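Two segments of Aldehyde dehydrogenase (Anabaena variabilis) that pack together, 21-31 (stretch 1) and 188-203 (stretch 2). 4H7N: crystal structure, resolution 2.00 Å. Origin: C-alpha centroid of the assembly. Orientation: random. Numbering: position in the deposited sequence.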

# COMPACT_ATOMS: atom_id res chain seq x y z
N VAL A 21 -30.48 2.63 -20.69
CA VAL A 21 -29.49 3.47 -21.38
C VAL A 21 -28.72 4.20 -20.32
O VAL A 21 -29.31 4.71 -19.38
N ILE A 22 -27.41 4.30 -20.45
CA ILE A 22 -26.66 5.15 -19.55
C ILE A 22 -25.87 6.13 -20.41
O ILE A 22 -25.66 5.87 -21.59
N ILE A 23 -25.43 7.22 -19.81
CA ILE A 23 -24.78 8.33 -20.46
C ILE A 23 -23.43 8.66 -19.83
O ILE A 23 -23.38 9.39 -18.90
N PRO A 24 -22.33 8.20 -20.42
CA PRO A 24 -21.08 8.43 -19.72
C PRO A 24 -20.63 9.87 -19.84
O PRO A 24 -20.80 10.51 -20.86
N PRO A 25 -20.05 10.42 -18.76
CA PRO A 25 -19.62 11.82 -18.91
C PRO A 25 -18.32 11.91 -19.67
O PRO A 25 -17.39 11.14 -19.38
N PRO A 26 -18.22 12.85 -20.62
CA PRO A 26 -16.91 13.14 -21.26
C PRO A 26 -15.83 13.61 -20.29
O PRO A 26 -16.16 14.14 -19.22
N PRO A 27 -14.55 13.47 -20.67
CA PRO A 27 -13.47 13.86 -19.74
C PRO A 27 -13.72 15.21 -19.05
O PRO A 27 -13.55 15.31 -17.85
N ARG A 28 -14.17 16.21 -19.80
CA ARG A 28 -14.41 17.57 -19.28
C ARG A 28 -15.52 17.62 -18.18
O ARG A 28 -15.35 18.21 -17.11
N LEU A 29 -16.63 16.98 -18.44
CA LEU A 29 -17.69 16.85 -17.44
C LEU A 29 -17.31 15.98 -16.22
O LEU A 29 -17.73 16.24 -15.10
N LEU A 30 -16.60 14.88 -16.45
CA LEU A 30 -16.17 14.07 -15.35
C LEU A 30 -15.27 14.86 -14.38
O LEU A 30 -15.43 14.81 -13.15
N ALA A 31 -14.36 15.64 -14.94
CA ALA A 31 -13.42 16.47 -14.15
C ALA A 31 -14.18 17.49 -13.31
O ALA A 31 -13.83 17.79 -12.17
N PHE A 188 -22.15 9.14 -8.08
CA PHE A 188 -22.22 7.96 -8.95
C PHE A 188 -22.05 8.42 -10.42
O PHE A 188 -22.71 9.38 -10.82
N VAL A 189 -21.18 7.77 -11.16
CA VAL A 189 -21.00 8.06 -12.58
C VAL A 189 -21.16 6.76 -13.35
O VAL A 189 -20.86 5.69 -12.87
N GLU A 190 -21.64 6.88 -14.57
CA GLU A 190 -21.94 5.72 -15.42
C GLU A 190 -20.93 5.64 -16.53
O GLU A 190 -20.45 6.68 -17.03
N GLY A 191 -20.62 4.43 -16.98
CA GLY A 191 -19.79 4.31 -18.14
C GLY A 191 -19.10 3.00 -18.19
O GLY A 191 -19.20 2.22 -17.25
N GLY A 192 -18.39 2.77 -19.29
CA GLY A 192 -17.58 1.57 -19.43
C GLY A 192 -16.16 1.80 -19.04
O GLY A 192 -15.84 2.71 -18.30
N GLY A 193 -15.27 0.96 -19.58
CA GLY A 193 -13.88 0.97 -19.23
C GLY A 193 -13.20 2.30 -19.47
O GLY A 193 -12.35 2.70 -18.68
N GLU A 194 -13.56 2.99 -20.54
CA GLU A 194 -12.95 4.27 -20.86
C GLU A 194 -13.28 5.30 -19.79
O GLU A 194 -12.44 6.08 -19.44
N THR A 195 -14.50 5.30 -19.28
CA THR A 195 -14.83 6.24 -18.21
C THR A 195 -14.04 5.93 -16.94
O THR A 195 -13.62 6.83 -16.23
N GLY A 196 -13.85 4.65 -16.67
CA GLY A 196 -13.01 4.22 -15.56
C GLY A 196 -11.58 4.71 -15.69
O GLY A 196 -10.97 5.25 -14.73
N ALA A 197 -11.01 4.51 -16.87
CA ALA A 197 -9.69 5.04 -17.14
C ALA A 197 -9.62 6.53 -16.93
O ALA A 197 -8.66 7.03 -16.30
N ASN A 198 -10.60 7.28 -17.45
CA ASN A 198 -10.64 8.73 -17.23
C ASN A 198 -10.67 9.15 -15.74
O ASN A 198 -9.96 10.05 -15.33
N LEU A 199 -11.50 8.48 -14.95
CA LEU A 199 -11.60 8.76 -13.53
C LEU A 199 -10.32 8.65 -12.79
O LEU A 199 -10.09 9.42 -11.87
N ILE A 200 -9.48 7.69 -13.16
CA ILE A 200 -8.19 7.53 -12.49
C ILE A 200 -7.34 8.80 -12.60
O ILE A 200 -6.53 9.11 -11.67
N ASN A 201 -7.50 9.55 -13.69
CA ASN A 201 -6.83 10.86 -13.78
C ASN A 201 -7.25 11.93 -12.81
O ASN A 201 -6.51 12.88 -12.70
N TYR A 202 -8.37 11.78 -12.10
CA TYR A 202 -8.92 12.87 -11.28
C TYR A 202 -8.92 12.64 -9.75
O TYR A 202 -9.17 13.58 -8.99
N VAL A 203 -8.64 11.41 -9.33
CA VAL A 203 -8.78 11.01 -7.94
C VAL A 203 -7.42 10.91 -7.25
O VAL A 203 -6.37 10.99 -7.90

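Four consecutive prolines, Pro24 to Pro27, follow the strand, and all but Pro26 touch stretch 2; these prolines offer no backbone N-H, while the sole direct hydrogen bond across the contact comes from Ile23 N, just before them. That bond runs from Ile23 N to Glu190 OE1 (3.1 Å, 169° at the hydrogen). Glu190 points toward stretch 1 with chi1 m and chi2 t, an extended chain that carries its carboxylate to the strand end; the same OE1 lies 3.4 Å from Ile22 CB. Ile22 also points toward stretch 2 (chi1 p, chi2 t), its CD1 4.0 Å from Gly191 N, whereas the CA-to-CB bond of Ile23 points away. A water adds a second polar link, this one between backbone atoms: it accepts from Glu190 N (3.0 Å) and donates weakly to Ile23 O (3.3 Å). Glu190 O, in contrast, is buried without a hydrogen-bond partner. It faces carbon instead, with a CA-H...O contact from Pro24 CA (3.3 Å) and Pro25 CD also 3.3 Å from Glu190 O.

The chains come close where Pro24 meets Gly191, their CA atoms 4.6 Å apart. Pro24 CB rests 3.9 Å from Gly191 CA and 3.5 Å from Thr195 OG1. At the backbone angles of Gly191 a CB would be jammed against the preceding carbonyl O, which by itself calls for glycine; it would also clash with Thr195 OG1. Thr195, chi1 m, points toward stretch 1 and sets its CG2 4.1 Å from Pro25 CD. The Pro25 ring, C-gamma endo like that of Pro24, reaches Val189, with CG 4.5 Å from Val189 CB.

From Pro27 on, the chain is helical, and helix 27-31 crosses helix 193-200 at -51°, their axes 10.1 Å apart at closest approach. Leu30 fills much of the space between them and has the largest covered area of any residue here. Pointing toward stretch 2 with chi1 t and chi2 p, it splits its methyls: CD1 lies 4.0 Å from Val189 CG1, while CD2 approaches Leu199 N (3.7 Å), Asn198 CB (3.9 Å) and Thr195 O (4.0 Å). Leu30 CD2 also meets the edge of the Tyr202 ring, 4.1 Å from Tyr202 CE2. Tyr202, chi1 m, points toward stretch 1; Ala31 CB sits over one face of its ring in a CH-pi contact, 4.0 Å from the centroid and 3.7 Å from Tyr202 CE1. Tyr202 OH lies 3.4 Å from Pro27 O. Pro27, its ring C-gamma exo, packs CG 3.7 Å from Asn198 ND2.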

# COMPACT_ATOMS: atom_id res chain seq x y z
CB VAL A 21 -30.13 4.55 -22.27
CG1 VAL A 21 -29.07 5.44 -22.88
CG2 VAL A 21 -30.94 3.88 -23.38
CB ILE A 22 -25.71 4.30 -18.68
CG1 ILE A 22 -24.73 3.49 -19.52
CG2 ILE A 22 -26.51 3.39 -17.75
CD1 ILE A 22 -23.82 2.66 -18.65
CB ILE A 23 -25.62 9.62 -20.35
CG1 ILE A 23 -27.08 9.35 -20.63
CG2 ILE A 23 -25.13 10.71 -21.31
CD1 ILE A 23 -27.33 8.91 -22.01
CB PRO A 24 -20.10 7.47 -20.38
CG PRO A 24 -20.76 6.92 -21.58
CD PRO A 24 -22.20 7.33 -21.59
CB PRO A 25 -19.40 12.25 -17.45
CG PRO A 25 -19.08 10.99 -16.73
CD PRO A 25 -19.74 9.87 -17.45
CB PRO A 26 -17.23 14.30 -22.20
CG PRO A 26 -18.73 14.32 -22.32
CD PRO A 26 -19.29 13.76 -21.07
CB PRO A 27 -12.23 13.89 -20.64
CG PRO A 27 -12.53 12.82 -21.65
CD PRO A 27 -14.01 12.90 -21.92
CB ARG A 28 -14.75 18.52 -20.44
CG ARG A 28 -14.36 19.97 -20.25
CD ARG A 28 -14.28 20.72 -21.58
NE ARG A 28 -13.75 22.07 -21.43
CZ ARG A 28 -14.44 23.13 -21.00
NH1 ARG A 28 -15.73 23.03 -20.65
NH2 ARG A 28 -13.84 24.31 -20.91
CB LEU A 29 -18.92 16.23 -18.08
CG LEU A 29 -20.11 15.94 -17.15
CD1 LEU A 29 -20.47 17.23 -16.44
CD2 LEU A 29 -21.30 15.41 -17.95
CB LEU A 30 -15.45 12.84 -15.88
CG LEU A 30 -15.08 11.86 -14.79
CD1 LEU A 30 -16.27 11.47 -13.91
CD2 LEU A 30 -14.48 10.66 -15.48
CB ALA A 31 -12.47 17.20 -15.10
CB PHE A 188 -23.57 7.30 -8.86
CG PHE A 188 -23.78 6.60 -7.57
CD1 PHE A 188 -23.26 5.35 -7.37
CD2 PHE A 188 -24.48 7.21 -6.56
CE1 PHE A 188 -23.45 4.70 -6.19
CE2 PHE A 188 -24.69 6.55 -5.35
CZ PHE A 188 -24.16 5.30 -5.18
CB VAL A 189 -19.66 8.73 -12.91
CG1 VAL A 189 -19.54 10.07 -12.17
CG2 VAL A 189 -18.50 7.88 -12.52
CB GLU A 190 -23.31 5.91 -16.06
CG GLU A 190 -24.47 5.71 -15.10
CD GLU A 190 -25.79 6.29 -15.63
OE1 GLU A 190 -25.80 7.02 -16.69
OE2 GLU A 190 -26.83 5.99 -14.96
CB GLU A 194 -13.41 4.80 -22.22
CG GLU A 194 -12.80 6.18 -22.59
CD GLU A 194 -11.27 6.17 -22.82
OE1 GLU A 194 -10.61 5.11 -22.76
OE2 GLU A 194 -10.70 7.26 -23.09
CB THR A 195 -16.32 6.19 -17.93
OG1 THR A 195 -17.00 6.53 -19.11
CG2 THR A 195 -16.70 7.16 -16.82
CB ALA A 197 -9.23 4.67 -18.57
CB ASN A 198 -11.80 9.38 -17.96
CG ASN A 198 -11.62 9.40 -19.47
OD1 ASN A 198 -10.49 9.32 -19.98
ND2 ASN A 198 -12.73 9.47 -20.21
CB LEU A 199 -12.62 7.78 -12.91
CG LEU A 199 -12.96 7.94 -11.44
CD1 LEU A 199 -13.60 9.32 -11.26
CD2 LEU A 199 -13.90 6.81 -11.07
CB ILE A 200 -7.44 6.30 -13.04
CG1 ILE A 200 -8.20 5.03 -12.67
CG2 ILE A 200 -6.01 6.26 -12.55
CD1 ILE A 200 -7.76 3.80 -13.46
CB ASN A 201 -6.86 11.45 -15.16
CG ASN A 201 -6.20 10.55 -16.16
OD1 ASN A 201 -5.23 9.87 -15.86
ND2 ASN A 201 -6.80 10.47 -17.33
CB TYR A 202 -10.35 13.21 -11.73
CG TYR A 202 -10.40 13.53 -13.20
CD1 TYR A 202 -9.63 14.57 -13.75
CD2 TYR A 202 -11.12 12.74 -14.07
CE1 TYR A 202 -9.63 14.82 -15.13
CE2 TYR A 202 -11.14 12.98 -15.44
CZ TYR A 202 -10.38 14.02 -15.97
OH TYR A 202 -10.41 14.25 -17.33
CB VAL A 203 -9.58 9.71 -7.84
CG1 VAL A 203 -10.98 9.90 -8.46
CG2 VAL A 203 -8.90 8.53 -8.45
O HOH W 1 -22.85 9.39 -15.64